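Probable thioesterase (Thermus thermophilus, PDB 1Z54) probably hydrolyses fatty acyl-CoA thioesters, as a hotdog-fold protein of the 4-hydroxybenzoyl-CoA thioesterase family. Local coordinates at residues G18-A32 / L61-V75. Numbering follows the deposited sequence.
Sequences GVVHHSVYAVYLEAA and LTFRAPARFGEVVEV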
ATOM      1  N   GLY A  18      -5.927  12.292   8.847  1.00 23.56           N
ATOM      2  CA  GLY A  18      -7.301  11.811   8.806  1.00 21.38           C
ATOM      3  C   GLY A  18      -8.005  11.837   7.458  1.00 22.38           C
ATOM      4  O   GLY A  18      -9.234  11.907   7.401  1.00 21.99           O
ATOM      5  N   VAL A  19      -7.239  11.782   6.375  1.00 20.82           N
ATOM      6  CA  VAL A  19      -7.814  11.781   5.036  1.00 19.58           C
ATOM      7  C   VAL A  19      -7.148  10.689   4.197  1.00 18.79           C
ATOM      8  O   VAL A  19      -6.150  10.099   4.623  1.00 19.81           O
ATOM      9  CB  VAL A  19      -7.621  13.148   4.352  1.00 19.90           C
ATOM     10  CG1 VAL A  19      -8.348  14.232   5.146  1.00 19.42           C
ATOM     11  CG2 VAL A  19      -6.140  13.471   4.237  1.00 18.55           C
ATOM     12  N   VAL A  20      -7.708  10.397   3.025  1.00 16.09           N
ATOM     13  CA  VAL A  20      -7.116   9.382   2.158  1.00 15.43           C
ATOM     14  C   VAL A  20      -5.759   9.927   1.738  1.00 15.62           C
ATOM     15  O   VAL A  20      -5.662  11.066   1.274  1.00 15.60           O
ATOM     16  CB  VAL A  20      -7.971   9.134   0.899  1.00 15.63           C
ATOM     17  CG1 VAL A  20      -7.210   8.246  -0.079  1.00 10.15           C
ATOM     18  CG2 VAL A  20      -9.304   8.487   1.291  1.00 12.95           C
ATOM     19  N   HIS A  21      -4.712   9.128   1.902  1.00 14.07           N
ATOM     20  CA  HIS A  21      -3.377   9.585   1.540  1.00 13.11           C
ATOM     21  C   HIS A  21      -3.300   9.866   0.043  1.00 14.11           C
ATOM     22  O   HIS A  21      -3.808   9.097  -0.772  1.00 10.15           O
ATOM     23  CB  HIS A  21      -2.331   8.551   1.947  1.00 11.88           C
ATOM     24  CG  HIS A  21      -0.926   9.056   1.847  1.00 10.72           C
ATOM     25  ND1 HIS A  21      -0.114   8.794   0.764  1.00 10.52           N
ATOM     26  CD2 HIS A  21      -0.195   9.821   2.691  1.00  8.77           C
ATOM     27  CE1 HIS A  21       1.061   9.370   0.951  1.00 12.62           C
ATOM     28  NE2 HIS A  21       1.039   9.999   2.113  1.00 12.26           N
ATOM     29  N   HIS A  22      -2.649  10.965  -0.318  1.00 13.65           N
ATOM     30  CA  HIS A  22      -2.560  11.347  -1.717  1.00 13.98           C
ATOM     31  C   HIS A  22      -2.018  10.283  -2.672  1.00 15.21           C
ATOM     32  O   HIS A  22      -2.338  10.310  -3.866  1.00 12.99           O
ATOM     33  CB  HIS A  22      -1.766  12.651  -1.854  1.00 12.69           C
ATOM     34  CG  HIS A  22      -0.342  12.548  -1.413  1.00 14.85           C
ATOM     35  ND1 HIS A  22       0.691  12.293  -2.290  1.00 17.76           N
ATOM     36  CD2 HIS A  22       0.225  12.675  -0.190  1.00 12.91           C
ATOM     37  CE1 HIS A  22       1.833  12.272  -1.625  1.00 18.18           C
ATOM     38  NE2 HIS A  22       1.577  12.502  -0.350  1.00 18.84           N
ATOM     39  N   SER A  23      -1.209   9.345  -2.176  1.00 15.05           N
ATOM     40  CA  SER A  23      -0.679   8.308  -3.070  1.00 14.33           C
ATOM     41  C   SER A  23      -1.757   7.287  -3.412  1.00 14.34           C
ATOM     42  O   SER A  23      -1.682   6.610  -4.434  1.00 15.28           O
ATOM     43  CB  SER A  23       0.528   7.583  -2.451  1.00 13.69           C
ATOM     44  OG  SER A  23       0.158   6.730  -1.380  1.00 11.47           O
ATOM     45  N   VAL A  24      -2.770   7.192  -2.561  1.00 13.78           N
ATOM     46  CA  VAL A  24      -3.859   6.248  -2.777  1.00 13.93           C
ATOM     47  C   VAL A  24      -4.697   6.583  -4.012  1.00 13.88           C
ATOM     48  O   VAL A  24      -5.196   5.690  -4.695  1.00 12.22           O
ATOM     49  CB  VAL A  24      -4.757   6.182  -1.520  1.00 12.41           C
ATOM     50  CG1 VAL A  24      -6.003   5.352  -1.785  1.00 14.61           C
ATOM     51  CG2 VAL A  24      -3.970   5.567  -0.378  1.00 15.18           C
ATOM     52  N   TYR A  25      -4.827   7.868  -4.320  1.00 15.95           N
ATOM     53  CA  TYR A  25      -5.635   8.276  -5.466  1.00 15.75           C
ATOM     54  C   TYR A  25      -5.258   7.622  -6.796  1.00 15.09           C
ATOM     55  O   TYR A  25      -6.135   7.290  -7.597  1.00 14.80           O
ATOM     56  CB  TYR A  25      -5.626   9.798  -5.577  1.00 18.30           C
ATOM     57  CG  TYR A  25      -6.459  10.469  -4.496  1.00 19.41           C
ATOM     58  CD1 TYR A  25      -7.754  10.921  -4.763  1.00 19.90           C
ATOM     59  CD2 TYR A  25      -5.954  10.645  -3.203  1.00 18.67           C
ATOM     60  CE1 TYR A  25      -8.527  11.538  -3.771  1.00 19.39           C
ATOM     61  CE2 TYR A  25      -6.716  11.259  -2.204  1.00 19.18           C
ATOM     62  CZ  TYR A  25      -7.999  11.706  -2.495  1.00 21.47           C
ATOM     63  OH  TYR A  25      -8.741  12.336  -1.515  1.00 18.80           O
ATOM     64  N   ALA A  26      -3.970   7.410  -7.035  1.00 14.28           N
ATOM     65  CA  ALA A  26      -3.558   6.770  -8.281  1.00 13.78           C
ATOM     66  C   ALA A  26      -4.147   5.358  -8.341  1.00 11.45           C
ATOM     67  O   ALA A  26      -4.451   4.857  -9.417  1.00 12.37           O
ATOM     68  CB  ALA A  26      -2.034   6.711  -8.377  1.00 12.02           C
ATOM     69  N   VAL A  27      -4.293   4.716  -7.185  1.00 11.22           N
ATOM     70  CA  VAL A  27      -4.858   3.375  -7.136  1.00 11.09           C
ATOM     71  C   VAL A  27      -6.352   3.455  -7.483  1.00 11.73           C
ATOM     72  O   VAL A  27      -6.876   2.603  -8.206  1.00 12.73           O
ATOM     73  CB  VAL A  27      -4.657   2.733  -5.741  1.00 12.93           C
ATOM     74  CG1 VAL A  27      -5.440   1.438  -5.634  1.00 10.18           C
ATOM     75  CG2 VAL A  27      -3.164   2.445  -5.520  1.00 12.27           C
ATOM     76  N   TYR A  28      -7.027   4.482  -6.968  1.00 10.70           N
ATOM     77  CA  TYR A  28      -8.447   4.690  -7.258  1.00 12.38           C
ATOM     78  C   TYR A  28      -8.598   4.932  -8.759  1.00 11.82           C
ATOM     79  O   TYR A  28      -9.528   4.429  -9.383  1.00 14.59           O
ATOM     80  CB  TYR A  28      -8.984   5.909  -6.510  1.00 11.41           C
ATOM     81  CG  TYR A  28      -9.142   5.757  -5.014  1.00  9.62           C
ATOM     82  CD1 TYR A  28      -9.534   6.850  -4.236  1.00 11.23           C
ATOM     83  CD2 TYR A  28      -8.926   4.537  -4.371  1.00  9.16           C
ATOM     84  CE1 TYR A  28      -9.707   6.739  -2.867  1.00 10.43           C
ATOM     85  CE2 TYR A  28      -9.101   4.416  -2.988  1.00  9.19           C
ATOM     86  CZ  TYR A  28      -9.496   5.528  -2.243  1.00 10.05           C
ATOM     87  OH  TYR A  28      -9.723   5.449  -0.878  1.00  7.23           O
ATOM     88  N   LEU A  29      -7.679   5.703  -9.339  1.00 12.63           N
ATOM     89  CA  LEU A  29      -7.718   5.972 -10.777  1.00 12.14           C
ATOM     90  C   LEU A  29      -7.547   4.672 -11.564  1.00 14.09           C
ATOM     91  O   LEU A  29      -8.202   4.458 -12.583  1.00 11.87           O
ATOM     92  CB  LEU A  29      -6.608   6.953 -11.187  1.00 12.17           C
ATOM     93  CG  LEU A  29      -6.672   8.373 -10.602  1.00 14.62           C
ATOM     94  CD1 LEU A  29      -5.722   9.287 -11.358  1.00 12.15           C
ATOM     95  CD2 LEU A  29      -8.096   8.914 -10.709  1.00 13.01           C
ATOM     96  N   GLU A  30      -6.643   3.818 -11.093  1.00 14.33           N
ATOM     97  CA  GLU A  30      -6.383   2.546 -11.750  1.00 14.24           C
ATOM     98  C   GLU A  30      -7.624   1.657 -11.692  1.00 12.52           C
ATOM     99  O   GLU A  30      -7.994   1.035 -12.681  1.00 11.99           O
ATOM    100  CB  GLU A  30      -5.191   1.841 -11.088  1.00 12.96           C
ATOM    101  CG  GLU A  30      -4.886   0.438 -11.643  1.00 12.49           C
ATOM    102  CD  GLU A  30      -3.679  -0.213 -10.959  1.00 11.29           C
ATOM    103  OE1 GLU A  30      -2.592  -0.282 -11.577  1.00 10.04           O
ATOM    104  OE2 GLU A  30      -3.819  -0.641  -9.793  1.00 10.73           O
ATOM    105  N   ALA A  31      -8.265   1.604 -10.532  1.00 11.97           N
ATOM    106  CA  ALA A  31      -9.465   0.789 -10.380  1.00 12.90           C
ATOM    107  C   ALA A  31     -10.535   1.253 -11.370  1.00 13.63           C
ATOM    108  O   ALA A  31     -11.178   0.428 -12.023  1.00 11.99           O
ATOM    109  CB  ALA A  31      -9.987   0.887  -8.948  1.00 12.85           C
ATOM    110  N   ALA A  32     -10.705   2.572 -11.486  1.00 14.04           N
ATOM    111  CA  ALA A  32     -11.692   3.155 -12.394  1.00 14.99           C
ATOM    112  C   ALA A  32     -11.315   2.865 -13.839  1.00 16.06           C
ATOM    113  O   ALA A  32     -12.169   2.515 -14.653  1.00 15.19           O
ATOM    114  CB  ALA A  32     -11.782   4.660 -12.174  1.00 14.22           C
ATOM    115  N   LEU A  61      -2.331  14.634 -10.769  1.00 18.20           N
ATOM    116  CA  LEU A  61      -3.460  14.722  -9.862  1.00 18.92           C
ATOM    117  C   LEU A  61      -3.535  16.052  -9.145  1.00 18.92           C
ATOM    118  O   LEU A  61      -2.528  16.566  -8.654  1.00 17.18           O
ATOM    119  CB  LEU A  61      -3.407  13.593  -8.823  1.00 16.61           C
ATOM    120  CG  LEU A  61      -4.137  12.291  -9.167  1.00 17.64           C
ATOM    121  CD1 LEU A  61      -3.531  11.144  -8.386  1.00 16.89           C
ATOM    122  CD2 LEU A  61      -5.630  12.433  -8.858  1.00 17.02           C
ATOM    123  N   THR A  62      -4.742  16.604  -9.091  1.00 19.21           N
ATOM    124  CA  THR A  62      -4.977  17.861  -8.395  1.00 19.53           C
ATOM    125  C   THR A  62      -6.010  17.550  -7.328  1.00 19.48           C
ATOM    126  O   THR A  62      -7.124  17.119  -7.629  1.00 20.23           O
ATOM    127  CB  THR A  62      -5.502  18.953  -9.346  1.00 19.65           C
ATOM    128  OG1 THR A  62      -4.509  19.219 -10.344  1.00 19.38           O
ATOM    129  CG2 THR A  62      -5.809  20.242  -8.578  1.00 19.53           C
ATOM    130  N   PHE A  63      -5.615  17.752  -6.078  1.00 20.54           N
ATOM    131  CA  PHE A  63      -6.464  17.473  -4.931  1.00 21.66           C
ATOM    132  C   PHE A  63      -7.188  18.745  -4.503  1.00 22.94           C
ATOM    133  O   PHE A  63      -6.554  19.719  -4.096  1.00 23.65           O
ATOM    134  CB  PHE A  63      -5.594  16.926  -3.793  1.00 20.37           C
ATOM    135  CG  PHE A  63      -4.723  15.763  -4.203  1.00 19.86           C
ATOM    136  CD1 PHE A  63      -5.215  14.460  -4.180  1.00 19.04           C
ATOM    137  CD2 PHE A  63      -3.407  15.976  -4.633  1.00 19.30           C
ATOM    138  CE1 PHE A  63      -4.414  13.378  -4.576  1.00 17.42           C
ATOM    139  CE2 PHE A  63      -2.597  14.902  -5.032  1.00 18.10           C
ATOM    140  CZ  PHE A  63      -3.103  13.601  -5.003  1.00 15.43           C
ATOM    141  N   ARG A  64      -8.516  18.725  -4.604  1.00 23.34           N
ATOM    142  CA  ARG A  64      -9.352  19.877  -4.259  1.00 23.15           C
ATOM    143  C   ARG A  64      -9.983  19.767  -2.868  1.00 23.01           C
ATOM    144  O   ARG A  64     -10.041  20.746  -2.125  1.00 21.67           O
ATOM    145  CB  ARG A  64     -10.470  20.030  -5.293  1.00 24.87           C
ATOM    146  CG  ARG A  64     -10.016  20.021  -6.754  1.00 27.98           C
ATOM    147  CD  ARG A  64      -9.264  21.289  -7.118  1.00 30.61           C
ATOM    148  NE  ARG A  64      -9.118  21.429  -8.567  1.00 33.84           N
ATOM    149  CZ  ARG A  64      -8.614  22.505  -9.166  1.00 34.31           C
ATOM    150  NH1 ARG A  64      -8.518  22.550 -10.488  1.00 33.35           N
ATOM    151  NH2 ARG A  64      -8.203  23.541  -8.440  1.00 35.54           N
ATOM    152  N   ALA A  65     -10.482  18.576  -2.540  1.00 20.49           N
ATOM    153  CA  ALA A  65     -11.118  18.325  -1.250  1.00 20.70           C
ATOM    154  C   ALA A  65     -10.811  16.884  -0.895  1.00 20.03           C
ATOM    155  O   ALA A  65     -10.721  16.030  -1.774  1.00 19.98           O
ATOM    156  CB  ALA A  65     -12.641  18.551  -1.341  1.00 18.24           C
ATOM    157  N   PRO A  66     -10.680  16.587   0.400  1.00 20.06           N
ATOM    158  CA  PRO A  66     -10.366  15.219   0.809  1.00 20.57           C
ATOM    159  C   PRO A  66     -11.502  14.218   0.867  1.00 21.79           C
ATOM    160  O   PRO A  66     -12.676  14.577   0.951  1.00 22.12           O
ATOM    161  CB  PRO A  66      -9.726  15.420   2.176  1.00 21.27           C
ATOM    162  CG  PRO A  66     -10.565  16.533   2.742  1.00 22.65           C
ATOM    163  CD  PRO A  66     -10.718  17.493   1.564  1.00 19.13           C
ATOM    164  N   ALA A  67     -11.116  12.947   0.811  1.00 20.09           N
ATOM    165  CA  ALA A  67     -12.043  11.836   0.917  1.00 19.87           C
ATOM    166  C   ALA A  67     -11.727  11.293   2.308  1.00 19.37           C
ATOM    167  O   ALA A  67     -10.603  11.436   2.789  1.00 16.94           O
ATOM    168  CB  ALA A  67     -11.742  10.786  -0.150  1.00 18.21           C
ATOM    169  N   ARG A  68     -12.706  10.686   2.963  1.00 20.81           N
ATOM    170  CA  ARG A  68     -12.478  10.158   4.305  1.00 20.85           C
ATOM    171  C   ARG A  68     -13.037   8.758   4.511  1.00 20.97           C
ATOM    172  O   ARG A  68     -13.934   8.316   3.780  1.00 18.69           O
ATOM    173  CB  ARG A  68     -13.106  11.080   5.352  1.00 23.72           C
ATOM    174  CG  ARG A  68     -12.505  12.464   5.431  1.00 26.36           C
ATOM    175  CD  ARG A  68     -12.910  13.153   6.727  1.00 31.95           C
ATOM    176  NE  ARG A  68     -12.262  14.456   6.872  1.00 36.77           N
ATOM    177  CZ  ARG A  68     -12.598  15.540   6.177  1.00 37.76           C
ATOM    178  NH1 ARG A  68     -13.582  15.488   5.288  1.00 40.26           N
ATOM    179  NH2 ARG A  68     -11.940  16.676   6.361  1.00 39.15           N
ATOM    180  N   PHE A  69     -12.500   8.063   5.513  1.00 19.05           N
ATOM    181  CA  PHE A  69     -12.986   6.735   5.842  1.00 18.16           C
ATOM    182  C   PHE A  69     -14.429   6.924   6.290  1.00 18.85           C
ATOM    183  O   PHE A  69     -14.729   7.813   7.089  1.00 17.81           O
ATOM    184  CB  PHE A  69     -12.184   6.117   6.980  1.00 17.93           C
ATOM    185  CG  PHE A  69     -12.759   4.821   7.476  1.00 19.22           C
ATOM    186  CD1 PHE A  69     -13.294   4.724   8.758  1.00 17.79           C
ATOM    187  CD2 PHE A  69     -12.794   3.700   6.644  1.00 17.62           C
ATOM    188  CE1 PHE A  69     -13.859   3.526   9.207  1.00 20.74           C
ATOM    189  CE2 PHE A  69     -13.357   2.501   7.077  1.00 18.29           C
ATOM    190  CZ  PHE A  69     -13.891   2.411   8.362  1.00 19.01           C
ATOM    191  N   GLY A  70     -15.317   6.085   5.776  1.00 19.34           N
ATOM    192  CA  GLY A  70     -16.720   6.203   6.112  1.00 20.33           C
ATOM    193  C   GLY A  70     -17.479   6.665   4.883  1.00 21.83           C
ATOM    194  O   GLY A  70     -18.701   6.530   4.814  1.00 24.27           O
ATOM    195  N   GLU A  71     -16.754   7.199   3.903  1.00 21.76           N
ATOM    196  CA  GLU A  71     -17.372   7.693   2.672  1.00 20.91           C
ATOM    197  C   GLU A  71     -17.159   6.766   1.487  1.00 21.45           C
ATOM    198  O   GLU A  71     -16.335   5.849   1.533  1.00 22.87           O
ATOM    199  CB  GLU A  71     -16.805   9.066   2.304  1.00 21.12           C
ATOM    200  CG  GLU A  71     -16.982  10.148   3.357  1.00 22.76           C
ATOM    201  CD  GLU A  71     -16.180  11.404   3.037  1.00 22.68           C
ATOM    202  OE1 GLU A  71     -16.364  12.427   3.727  1.00 23.31           O
ATOM    203  OE2 GLU A  71     -15.356  11.369   2.099  1.00 22.51           O
ATOM    204  N   VAL A  72     -17.916   7.022   0.424  1.00 19.76           N
ATOM    205  CA  VAL A  72     -17.824   6.276  -0.822  1.00 18.91           C
ATOM    206  C   VAL A  72     -17.556   7.333  -1.886  1.00 18.49           C
ATOM    207  O   VAL A  72     -18.189   8.387  -1.883  1.00 18.61           O
ATOM    208  CB  VAL A  72     -19.141   5.539  -1.141  1.00 20.36           C
ATOM    209  CG1 VAL A  72     -19.078   4.946  -2.532  1.00 20.62           C
ATOM    210  CG2 VAL A  72     -19.382   4.427  -0.110  1.00 16.68           C
ATOM    211  N   VAL A  73     -16.600   7.082  -2.772  1.00 17.58           N
ATOM    212  CA  VAL A  73     -16.287   8.057  -3.811  1.00 17.10           C
ATOM    213  C   VAL A  73     -16.628   7.530  -5.185  1.00 19.17           C
ATOM    214  O   VAL A  73     -16.631   6.321  -5.424  1.00 20.01           O
ATOM    215  CB  VAL A  73     -14.786   8.446  -3.833  1.00 15.17           C
ATOM    216  CG1 VAL A  73     -14.408   9.158  -2.565  1.00 14.25           C
ATOM    217  CG2 VAL A  73     -13.933   7.199  -4.048  1.00 15.58           C
ATOM    218  N   GLU A  74     -16.918   8.458  -6.087  1.00 21.42           N
ATOM    219  CA  GLU A  74     -17.245   8.117  -7.459  1.00 22.99           C
ATOM    220  C   GLU A  74     -16.148   8.641  -8.360  1.00 22.00           C
ATOM    221  O   GLU A  74     -15.750   9.807  -8.263  1.00 21.09           O
ATOM    222  CB  GLU A  74     -18.592   8.725  -7.858  1.00 25.74           C
ATOM    223  CG  GLU A  74     -19.780   8.031  -7.216  1.00 31.17           C
ATOM    224  CD  GLU A  74     -21.111   8.555  -7.721  1.00 35.58           C
ATOM    225  OE1 GLU A  74     -22.143   7.914  -7.431  1.00 37.71           O
ATOM    226  OE2 GLU A  74     -21.129   9.607  -8.400  1.00 38.52           O
ATOM    227  N   VAL A  75     -15.646   7.764  -9.218  1.00 20.76           N
ATOM    228  CA  VAL A  75     -14.592   8.130 -10.142  1.00 20.47           C
ATOM    229  C   VAL A  75     -15.119   8.042 -11.556  1.00 21.78           C
ATOM    230  O   VAL A  75     -15.489   6.969 -12.033  1.00 20.46           O
ATOM    231  CB  VAL A  75     -13.378   7.211 -10.008  1.00 20.74           C
ATOM    232  CG1 VAL A  75     -12.264   7.706 -10.920  1.00 15.69           C
ATOM    233  CG2 VAL A  75     -12.916   7.179  -8.553  1.00 19.67           C
TER
HETATM  234  O   HOH W   1     -10.362   9.719   6.465  1.00 29.55           O
HETATM  235  O   HOH W   2      -8.510  15.090  -2.746  1.00 14.94           O
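Tyr25 and Phe63 meet where the long helix of the hotdog fold, wrapped by its antiparallel sheet, begins to pass over strands 52-63 and 72-82. The pair is T-shaped: the Phe63 edge points at one face of Tyr25, with ring planes at 77° and centroids 5.0 Å apart. Tyr25 has its ring anti to its own carbonyl carbon (chi1 -73°), which carries the hydroxyl out to the 65-67 loop. There the polar bonding is modest. Ala67 N gives Tyr25 OH a weak, bent bond of 3.4 Å, and a water in weak contact with the same OH donates to Ala65 O. With an alanine in place of Tyr25, the Phe63 edge would probably lose the face it packs on, and Ala67 N its weak acceptor.

The firmer link is between backbones: Val20 N donates to Ala67 O over 3.1 Å at 157°, arriving tilted from the carbonyl plane. A second water joins the loops, donating to Gly18 O and accepting from Phe69 N. In the 68-71 type II turn, Arg68 N donates to Glu71 OE2, which also forms a salt bridge with Arg95. Tyr28, whose ring lies by Val73, has its hydroxyl bonded to Glu13 OE1. Farther along the helix the contact is apolar: Leu29 and Leu61 touch tip to tip, and Ala32 CB presses tightly on Val75 CG1 at 3.3 Å.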